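Local coordinates for translocator protein bipD (Burkholderia pseudomallei, PDB 3NFT), which is required for invasion of epithelial cells and intracellular survival, and probably regulates secretion of the effectors BipB and BipC and their insertion into the target cell membrane, at residues Val38-Pro43 with Lys271-Asn276; Asn94-Leu99 with Asn281-Leu286; Thr193-Lys198 with Ser218-Ile223. One frame throughout, in Å; residues are numbered along the deposited sequence.

Interaction 1: Val38-Pro43 with Lys271-Asn276; sequences VDRRVP and KYSHQN
Pro43 and Tyr272 make the close-packed half of this contact, where the beginning of helix 41-56 meets the middle of helix 244-295; 271-276 lies in the predicted coiled coil. The contact lays the N-terminal part of the chain on that coiled coil, consistent with its role as an intramolecular chaperone that prevents premature oligomerization. CB of Pro43 lies 3.5 Å from Tyr272 OH, at the edge of the ring and near its plane, and the two side chains cross at about a right angle. Tyr272 CG is anti to the backbone N (chi1 170°), and at the far end of the ring OH also lies 3.5 Å from Pro43 CG. His88 of helix 76-103 touches both side chains, and Leu47 also packs on the tyrosine.

The partly exposed half belongs to Arg40. Its chain runs over Asn276, with Arg40 NE 3.8 Å from Asn276 CB, and bends at chi3 (-82°). The guanidinium then lays one face over the backbone carbonyl of Ser273; Arg40 NH2 is 3.3 Å from Ser273 O, but the angle is too poor for a hydrogen bond. Its charge is met by Glu44, whose OE2 also accepts from Asn276 ND2; that ND2 sits 3.2 Å above one face of the Tyr272 ring, offset toward the rim.

Interaction 2: Asn94-Leu99 with Asn281-Leu286; sequences NLLERL and NLVKVL
Leu95, Leu96 and Leu99 face Leu282, Val283 and Leu286 across two helices that run nearly parallel, 15° apart, with segment axes 11.2 Å from each other. All six residues are buried, and their methyl groups alone do the touching. Val283 is the bump on one side: its two branches push toward Leu95 and Leu99, with CG2 3.9 Å from Leu95 CD2 and CG1 4.1 Å from Leu99 CD1. One turn on, Leu286 CD1 enters the hollow between Leu96 and Leu99, 4.0 Å from Leu96 CD2 and equally far from Leu99 CD1. Leu96 answers from the other helix: its CD2 reaches between Leu286 and Leu282, 4.1 Å from Leu282 CD2. Most of these pairs cross at about a right angle, so branches interleave instead of lying flat against each other.

Around the seam, Leu33 of helix 30-35 covers Leu95 and Val283, while Ile130 of helix 121-160 packs on Leu96 and Leu286. Val285 packs on Ala289 of the second subunit, and Leu282, besides meeting Leu96, on Ile122 of that subunit. The layer thus joins helix 76-103 to the coiled-coil helix 244-295, near helices 30-35 and 121-160 and the second subunit.

Interaction 3: Thr193-Lys198 with Ser218-Ile223; sequences TMQLPK and SGVVTI
Met194 and Val221 form the apolar centre, on the same face of an antiparallel sheet, their CB atoms 4.1 Å apart. The methionine chain folds at chi2 (136°) and again at chi3, and its CE comes to rest 3.9 Å from Ile223 CG1. Thr142 and Leu147 of helix 121-160 pack on Met194, and Tyr150 of the same helix on Ile223, so this face looks into the protein. Beside it, Leu196 CG meets Val221 CG2 at 3.9 Å; Trp205 and Ile202 also touch Leu196.

The backbone fixes the register. Met194 and Val221 are a hydrogen-bonded pair, Val221 N reaching Met194 O at 2.7 Å, and just past the last bridge Leu196 N gives an almost straight bond (179°) to Gly219 O.

At the polar edge, Gln195 turns back at chi2 (65°) and lays its amide over the loop leading into strand 220-223. NE2 gives one hydrogen to Ser218 O, 3.0 Å away, and the other to its own neighbour, Leu196 O; both acceptors lie in the amide plane and are met on a lone pair. A water donates to Gln195 OE1, 2.7 Å off. With both N-H groups engaged and its oxygen accepting a hydrogen bond from the water, the amide's orientation is decided, and an exposed side chain pins that loop to the edge strand.

Overall arrangement
From the N terminus, the chain first lays down 38-43, then 94-99 on helix 76-103. It next builds helix 121-160 and the small strands before helix 244-295 returns past both. Interaction 1 closes its loop when 271-276 reaches 38-43, and interaction 2 closes when 281-286 reaches 94-99, so the two loops cross. They also touch, Val38 CG2 lying 3.9 Å from Leu95 CD2, and together they bind the N-terminal helices to the long C-terminal one. Interaction 3 is local: 193-198 and 218-223 close a short loop around helix 202-209 and strand 213-215, lying within both longer loops. Its nearest atoms stay about 10 Å from interaction 1 and about 12 Å from interaction 2.

Interaction 1: Val38-Pro43 with Lys271-Asn276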
loop_
_atom_site.group_PDB
_atom_site.type_symbol
_atom_site.label_atom_id
_atom_site.label_comp_id
_atom_site.label_asym_id
_atom_site.label_seq_id
_atom_site.Cartn_x
_atom_site.Cartn_y
_atom_site.Cartn_z
ATOM N N VAL A 38 -13.521 17.796 8.167
ATOM C CA VAL A 38 -12.300 18.204 7.460
ATOM C C VAL A 38 -12.617 19.266 6.387
ATOM O O VAL A 38 -13.386 19.016 5.474
ATOM C CB VAL A 38 -11.623 16.967 6.818
ATOM C CG1 VAL A 38 -10.352 17.358 6.040
ATOM C CG2 VAL A 38 -11.273 15.932 7.901
ATOM N N ASP A 39 -12.022 20.451 6.521
ATOM C CA ASP A 39 -12.193 21.537 5.568
ATOM C C ASP A 39 -10.877 22.257 5.393
ATOM O O ASP A 39 -10.510 23.096 6.208
ATOM C CB ASP A 39 -13.275 22.510 6.040
ATOM C CG ASP A 39 -13.604 23.576 5.001
ATOM O OD1 ASP A 39 -14.570 24.332 5.231
ATOM O OD2 ASP A 39 -12.903 23.702 3.973
ATOM N N ARG A 40 -10.165 21.918 4.318
ATOM C CA ARG A 40 -8.856 22.490 4.076
ATOM C C ARG A 40 -8.860 23.983 3.861
ATOM O O ARG A 40 -7.835 24.637 3.991
ATOM C CB ARG A 40 -8.179 21.814 2.881
ATOM C CG ARG A 40 -8.963 21.922 1.562
ATOM C CD ARG A 40 -8.261 21.256 0.397
ATOM N NE ARG A 40 -7.263 22.146 -0.143
ATOM C CZ ARG A 40 -6.938 22.289 -1.427
ATOM N NH1 ARG A 40 -7.521 21.566 -2.400
ATOM N NH2 ARG A 40 -6.050 23.206 -1.752
ATOM N N ARG A 41 -10.007 24.533 3.451
ATOM C CA ARG A 41 -10.097 25.960 3.216
ATOM C C ARG A 41 -9.810 26.777 4.491
ATOM O O ARG A 41 -9.342 27.906 4.417
ATOM C CB ARG A 41 -11.492 26.328 2.649
ATOM C CG ARG A 41 -11.852 25.630 1.314
ATOM C CD ARG A 41 -13.324 25.829 0.874
ATOM N NE ARG A 41 -14.193 25.489 1.980
ATOM C CZ ARG A 41 -15.483 25.782 2.033
ATOM N NH1 ARG A 41 -16.063 26.392 1.007
ATOM N NH2 ARG A 41 -16.182 25.474 3.112
ATOM N N VAL A 42 -10.110 26.215 5.660
ATOM C CA VAL A 42 -9.917 26.912 6.908
ATOM C C VAL A 42 -8.434 27.223 7.198
ATOM O O VAL A 42 -8.073 28.399 7.289
ATOM C CB VAL A 42 -10.584 26.154 8.071
ATOM C CG1 VAL A 42 -10.281 26.783 9.398
ATOM C CG2 VAL A 42 -12.118 26.108 7.880
ATOM N N PRO A 43 -7.573 26.185 7.345
ATOM C CA PRO A 43 -6.168 26.554 7.537
ATOM C C PRO A 43 -5.542 27.278 6.374
ATOM O O PRO A 43 -4.736 28.182 6.587
ATOM C CB PRO A 43 -5.494 25.205 7.746
ATOM C CG PRO A 43 -6.356 24.236 7.041
ATOM C CD PRO A 43 -7.748 24.732 7.328
ATOM N N LYS A 271 2.537 24.427 -1.357
ATOM C CA LYS A 271 2.855 23.023 -1.279
ATOM C C LYS A 271 1.982 22.342 -0.222
ATOM O O LYS A 271 1.541 21.216 -0.426
ATOM C CB LYS A 271 4.336 22.842 -0.972
ATOM C CG LYS A 271 5.233 23.362 -2.053
ATOM C CD LYS A 271 6.660 23.259 -1.620
ATOM C CE LYS A 271 7.588 23.641 -2.736
ATOM N NZ LYS A 271 8.951 23.863 -2.172
ATOM N N TYR A 272 1.717 23.039 0.893
ATOM C CA TYR A 272 0.825 22.547 1.931
ATOM C C TYR A 272 -0.599 22.361 1.353
ATOM O O TYR A 272 -1.257 21.371 1.621
ATOM C CB TYR A 272 0.825 23.535 3.086
ATOM C CG TYR A 272 -0.224 23.294 4.118
ATOM C CD1 TYR A 272 -0.202 22.159 4.935
ATOM C CD2 TYR A 272 -1.260 24.203 4.305
ATOM C CE1 TYR A 272 -1.199 21.945 5.894
ATOM C CE2 TYR A 272 -2.235 23.996 5.269
ATOM C CZ TYR A 272 -2.200 22.876 6.065
ATOM O OH TYR A 272 -3.189 22.645 6.997
ATOM N N SER A 273 -1.053 23.325 0.568
ATOM C CA SER A 273 -2.352 23.214 -0.098
ATOM C C SER A 273 -2.430 21.987 -1.018
ATOM O O SER A 273 -3.454 21.310 -1.075
ATOM C CB SER A 273 -2.645 24.500 -0.868
ATOM O OG SER A 273 -2.696 25.596 0.028
ATOM N N HIS A 274 -1.348 21.706 -1.739
ATOM C CA HIS A 274 -1.251 20.491 -2.546
ATOM C C HIS A 274 -1.340 19.225 -1.682
ATOM O O HIS A 274 -2.040 18.268 -2.037
ATOM C CB HIS A 274 0.014 20.479 -3.414
ATOM C CG HIS A 274 0.165 19.234 -4.221
ATOM N ND1 HIS A 274 1.058 18.235 -3.885
ATOM C CD2 HIS A 274 -0.485 18.804 -5.328
ATOM C CE1 HIS A 274 0.970 17.259 -4.772
ATOM N NE2 HIS A 274 0.038 17.576 -5.652
ATOM N N GLN A 275 -0.680 19.222 -0.527
ATOM C CA GLN A 275 -0.807 18.128 0.411
ATOM C C GLN A 275 -2.250 17.951 0.877
ATOM O O GLN A 275 -2.725 16.833 0.959
ATOM C CB GLN A 275 0.148 18.305 1.623
ATOM C CG GLN A 275 -0.288 17.729 2.984
ATOM C CD GLN A 275 -0.411 16.229 3.008
ATOM O OE1 GLN A 275 0.202 15.516 2.181
ATOM N NE2 GLN A 275 -1.196 15.718 3.967
ATOM N N ASN A 276 -2.934 19.049 1.176
ATOM C CA ASN A 276 -4.323 18.967 1.599
ATOM C C ASN A 276 -5.220 18.425 0.491
ATOM O O ASN A 276 -6.135 17.680 0.760
ATOM C CB ASN A 276 -4.822 20.327 2.055
ATOM C CG ASN A 276 -4.352 20.682 3.461
ATOM O OD1 ASN A 276 -3.992 19.797 4.250
ATOM N ND2 ASN A 276 -4.460 21.971 3.818
#

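Interaction 2: Asn94-Leu99 with Asn281-Leu286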
loop_
_atom_site.group_PDB
_atom_site.type_symbol
_atom_site.label_atom_id
_atom_site.label_comp_id
_atom_site.label_asym_id
_atom_site.label_seq_id
_atom_site.Cartn_x
_atom_site.Cartn_y
_atom_site.Cartn_z
ATOM N N ASN A 94 -8.025 11.907 12.450
ATOM C CA ASN A 94 -9.242 11.280 12.986
ATOM C C ASN A 94 -10.029 10.589 11.872
ATOM O O ASN A 94 -10.511 9.466 12.051
ATOM C CB ASN A 94 -10.137 12.308 13.677
ATOM C CG ASN A 94 -9.622 12.756 15.047
ATOM O OD1 ASN A 94 -10.133 13.735 15.599
ATOM N ND2 ASN A 94 -8.634 12.061 15.598
ATOM N N LEU A 95 -10.155 11.247 10.723
ATOM C CA LEU A 95 -10.897 10.664 9.609
ATOM C C LEU A 95 -10.180 9.408 9.085
ATOM O O LEU A 95 -10.794 8.402 8.787
ATOM C CB LEU A 95 -11.114 11.696 8.500
ATOM C CG LEU A 95 -11.840 11.243 7.224
ATOM C CD1 LEU A 95 -13.134 10.484 7.527
ATOM C CD2 LEU A 95 -12.128 12.433 6.301
ATOM N N LEU A 96 -8.869 9.478 8.942
ATOM C CA LEU A 96 -8.114 8.280 8.541
ATOM C C LEU A 96 -8.290 7.129 9.532
ATOM O O LEU A 96 -8.448 5.981 9.134
ATOM C CB LEU A 96 -6.625 8.609 8.344
ATOM C CG LEU A 96 -6.278 9.474 7.133
ATOM C CD1 LEU A 96 -4.761 9.680 7.004
ATOM C CD2 LEU A 96 -6.808 8.919 5.840
ATOM N N GLU A 97 -8.273 7.442 10.814
ATOM C CA GLU A 97 -8.463 6.415 11.851
ATOM C C GLU A 97 -9.831 5.740 11.708
ATOM O O GLU A 97 -9.947 4.517 11.858
ATOM C CB GLU A 97 -8.270 7.022 13.245
ATOM C CG GLU A 97 -6.804 7.317 13.542
ATOM C CD GLU A 97 -6.568 8.053 14.861
ATOM O OE1 GLU A 97 -7.547 8.411 15.554
ATOM O OE2 GLU A 97 -5.386 8.266 15.209
ATOM N N ARG A 98 -10.866 6.527 11.399
ATOM C CA ARG A 98 -12.209 5.960 11.187
ATOM C C ARG A 98 -12.259 5.070 9.962
ATOM O O ARG A 98 -12.876 4.011 9.994
ATOM C CB ARG A 98 -13.268 7.062 11.083
ATOM C CG ARG A 98 -13.367 7.872 12.354
ATOM C CD ARG A 98 -14.669 8.648 12.488
ATOM N NE ARG A 98 -14.865 9.680 11.474
ATOM C CZ ARG A 98 -14.321 10.905 11.497
ATOM N NH1 ARG A 98 -13.494 11.292 12.469
ATOM N NH2 ARG A 98 -14.597 11.754 10.526
ATOM N N LEU A 99 -11.605 5.500 8.885
ATOM C CA LEU A 99 -11.528 4.700 7.654
ATOM C C LEU A 99 -10.778 3.393 7.884
ATOM O O LEU A 99 -11.188 2.333 7.397
ATOM C CB LEU A 99 -10.897 5.515 6.523
ATOM C CG LEU A 99 -11.751 6.691 6.024
ATOM C CD1 LEU A 99 -10.923 7.689 5.205
ATOM C CD2 LEU A 99 -12.937 6.181 5.181
ATOM N N ASN A 281 -8.078 13.623 -1.845
ATOM C CA ASN A 281 -8.080 12.554 -2.845
ATOM C C ASN A 281 -7.869 11.182 -2.232
ATOM O O ASN A 281 -8.523 10.212 -2.619
ATOM C CB ASN A 281 -7.000 12.790 -3.888
ATOM C CG ASN A 281 -7.326 13.919 -4.830
ATOM O OD1 ASN A 281 -8.474 14.363 -4.922
ATOM N ND2 ASN A 281 -6.314 14.395 -5.544
ATOM N N LEU A 282 -6.969 11.093 -1.260
ATOM C CA LEU A 282 -6.761 9.848 -0.510
ATOM C C LEU A 282 -8.041 9.347 0.153
ATOM O O LEU A 282 -8.386 8.170 0.047
ATOM C CB LEU A 282 -5.649 10.006 0.528
ATOM C CG LEU A 282 -5.368 8.856 1.511
ATOM C CD1 LEU A 282 -4.929 7.568 0.777
ATOM C CD2 LEU A 282 -4.316 9.276 2.568
ATOM N N VAL A 283 -8.752 10.251 0.804
ATOM C CA VAL A 283 -10.004 9.882 1.447
ATOM C C VAL A 283 -11.020 9.417 0.407
ATOM O O VAL A 283 -11.732 8.439 0.632
ATOM C CB VAL A 283 -10.587 11.039 2.276
ATOM C CG1 VAL A 283 -12.046 10.708 2.709
ATOM C CG2 VAL A 283 -9.694 11.309 3.440
ATOM N N LYS A 284 -11.111 10.133 -0.721
ATOM C CA LYS A 284 -12.049 9.742 -1.789
ATOM C C LYS A 284 -11.708 8.360 -2.361
ATOM O O LYS A 284 -12.589 7.541 -2.619
ATOM C CB LYS A 284 -12.076 10.804 -2.886
ATOM C CG LYS A 284 -12.765 12.105 -2.458
ATOM C CD LYS A 284 -12.578 13.226 -3.458
ATOM C CE LYS A 284 -13.132 14.542 -2.905
ATOM N NZ LYS A 284 -13.141 15.628 -3.926
ATOM N N VAL A 285 -10.414 8.084 -2.521
ATOM C CA VAL A 285 -9.956 6.765 -2.956
ATOM C C VAL A 285 -10.301 5.672 -1.942
ATOM O O VAL A 285 -10.848 4.630 -2.292
ATOM C CB VAL A 285 -8.432 6.759 -3.266
ATOM C CG1 VAL A 285 -7.918 5.335 -3.423
ATOM C CG2 VAL A 285 -8.193 7.564 -4.528
ATOM N N LEU A 286 -10.011 5.917 -0.679
ATOM C CA LEU A 286 -10.267 4.940 0.367
ATOM C C LEU A 286 -11.766 4.672 0.542
ATOM O O LEU A 286 -12.166 3.525 0.731
ATOM C CB LEU A 286 -9.672 5.408 1.694
ATOM C CG LEU A 286 -8.148 5.429 1.850
ATOM C CD1 LEU A 286 -7.787 6.152 3.175
ATOM C CD2 LEU A 286 -7.582 4.031 1.823
#

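Interaction 3: Thr193-Lys198 with Ser218-Ile223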
loop_
_atom_site.group_PDB
_atom_site.type_symbol
_atom_site.label_atom_id
_atom_site.label_comp_id
_atom_site.label_asym_id
_atom_site.label_seq_id
_atom_site.Cartn_x
_atom_site.Cartn_y
_atom_site.Cartn_z
ATOM N N THR A 193 13.153 24.547 15.118
ATOM C CA THR A 193 13.586 23.362 14.397
ATOM C C THR A 193 12.441 22.366 14.414
ATOM O O THR A 193 11.560 22.427 15.273
ATOM C CB THR A 193 14.846 22.758 15.020
ATOM O OG1 THR A 193 14.523 22.268 16.317
ATOM C CG2 THR A 193 15.929 23.793 15.110
ATOM N N MET A 194 12.424 21.477 13.435
ATOM C CA MET A 194 11.338 20.542 13.283
ATOM C C MET A 194 11.928 19.160 13.063
ATOM O O MET A 194 12.992 19.027 12.482
ATOM C CB MET A 194 10.486 20.961 12.091
ATOM C CG MET A 194 9.765 22.317 12.270
ATOM S SD MET A 194 9.850 23.372 10.803
ATOM C CE MET A 194 11.463 24.093 11.015
ATOM N N GLN A 195 11.236 18.145 13.552
ATOM C CA GLN A 195 11.671 16.773 13.376
ATOM C C GLN A 195 10.658 16.091 12.483
ATOM O O GLN A 195 9.478 16.044 12.809
ATOM C CB GLN A 195 11.747 16.060 14.727
ATOM C CG GLN A 195 12.040 14.585 14.624
ATOM C CD GLN A 195 13.414 14.310 14.064
ATOM O OE1 GLN A 195 14.417 14.789 14.602
ATOM N NE2 GLN A 195 13.471 13.545 12.971
ATOM N N LEU A 196 11.125 15.574 11.355
ATOM C CA LEU A 196 10.286 14.763 10.478
ATOM C C LEU A 196 9.943 13.430 11.156
ATOM O O LEU A 196 10.700 12.952 12.022
ATOM C CB LEU A 196 11.001 14.500 9.148
ATOM C CG LEU A 196 11.204 15.703 8.224
ATOM C CD1 LEU A 196 12.094 15.379 7.033
ATOM C CD2 LEU A 196 9.853 16.200 7.753
ATOM N N PRO A 197 8.822 12.806 10.762
ATOM C CA PRO A 197 8.462 11.487 11.295
ATOM C C PRO A 197 9.579 10.469 11.072
ATOM O O PRO A 197 10.316 10.551 10.076
ATOM C CB PRO A 197 7.215 11.109 10.486
ATOM C CG PRO A 197 6.663 12.420 9.969
ATOM C CD PRO A 197 7.860 13.292 9.751
ATOM N N LYS A 198 9.727 9.520 11.994
ATOM C CA LYS A 198 10.679 8.431 11.796
ATOM C C LYS A 198 10.292 7.685 10.513
ATOM O O LYS A 198 9.102 7.526 10.203
ATOM C CB LYS A 198 10.700 7.479 13.000
ATOM C CG LYS A 198 11.945 6.595 13.042
ATOM C CD LYS A 198 12.020 5.750 14.309
ATOM C CE LYS A 198 13.325 4.935 14.352
ATOM N NZ LYS A 198 13.431 4.048 15.562
ATOM N N SER A 218 19.189 12.825 9.948
ATOM C CA SER A 218 18.269 12.325 10.966
ATOM C C SER A 218 16.877 12.962 10.933
ATOM O O SER A 218 16.058 12.694 11.803
ATOM C CB SER A 218 18.872 12.496 12.358
ATOM O OG SER A 218 19.149 13.851 12.652
ATOM N N GLY A 219 16.608 13.779 9.916
ATOM C CA GLY A 219 15.291 14.375 9.731
ATOM C C GLY A 219 15.019 15.656 10.495
ATOM O O GLY A 219 13.840 16.057 10.650
ATOM N N VAL A 220 16.078 16.327 10.955
ATOM C CA VAL A 220 15.931 17.596 11.609
ATOM C C VAL A 220 15.903 18.683 10.533
ATOM O O VAL A 220 16.851 18.833 9.750
ATOM C CB VAL A 220 17.072 17.883 12.616
ATOM C CG1 VAL A 220 16.924 19.277 13.205
ATOM C CG2 VAL A 220 17.088 16.808 13.733
ATOM N N VAL A 221 14.808 19.426 10.510
ATOM C CA VAL A 221 14.627 20.534 9.605
ATOM C C VAL A 221 14.954 21.832 10.324
ATOM O O VAL A 221 14.377 22.132 11.378
ATOM C CB VAL A 221 13.189 20.600 9.082
ATOM C CG1 VAL A 221 13.085 21.697 8.040
ATOM C CG2 VAL A 221 12.770 19.248 8.495
ATOM N N THR A 222 15.880 22.593 9.750
ATOM C CA THR A 222 16.250 23.912 10.246
ATOM C C THR A 222 15.977 24.949 9.147
ATOM O O THR A 222 15.963 24.630 7.952
ATOM C CB THR A 222 17.737 23.975 10.655
ATOM O OG1 THR A 222 18.537 23.543 9.563
ATOM C CG2 THR A 222 18.005 23.095 11.874
ATOM N N ILE A 223 15.752 26.179 9.563
ATOM C CA ILE A 223 15.410 27.266 8.671
ATOM C C ILE A 223 16.676 28.012 8.287
ATOM O O ILE A 223 17.463 28.411 9.168
ATOM C CB ILE A 223 14.417 28.194 9.357
ATOM C CG1 ILE A 223 13.146 27.406 9.718
ATOM C CG2 ILE A 223 14.113 29.409 8.497
ATOM C CD1 ILE A 223 12.269 28.152 10.603
HETATM O O HOH W 1 16.815 13.634 14.946
#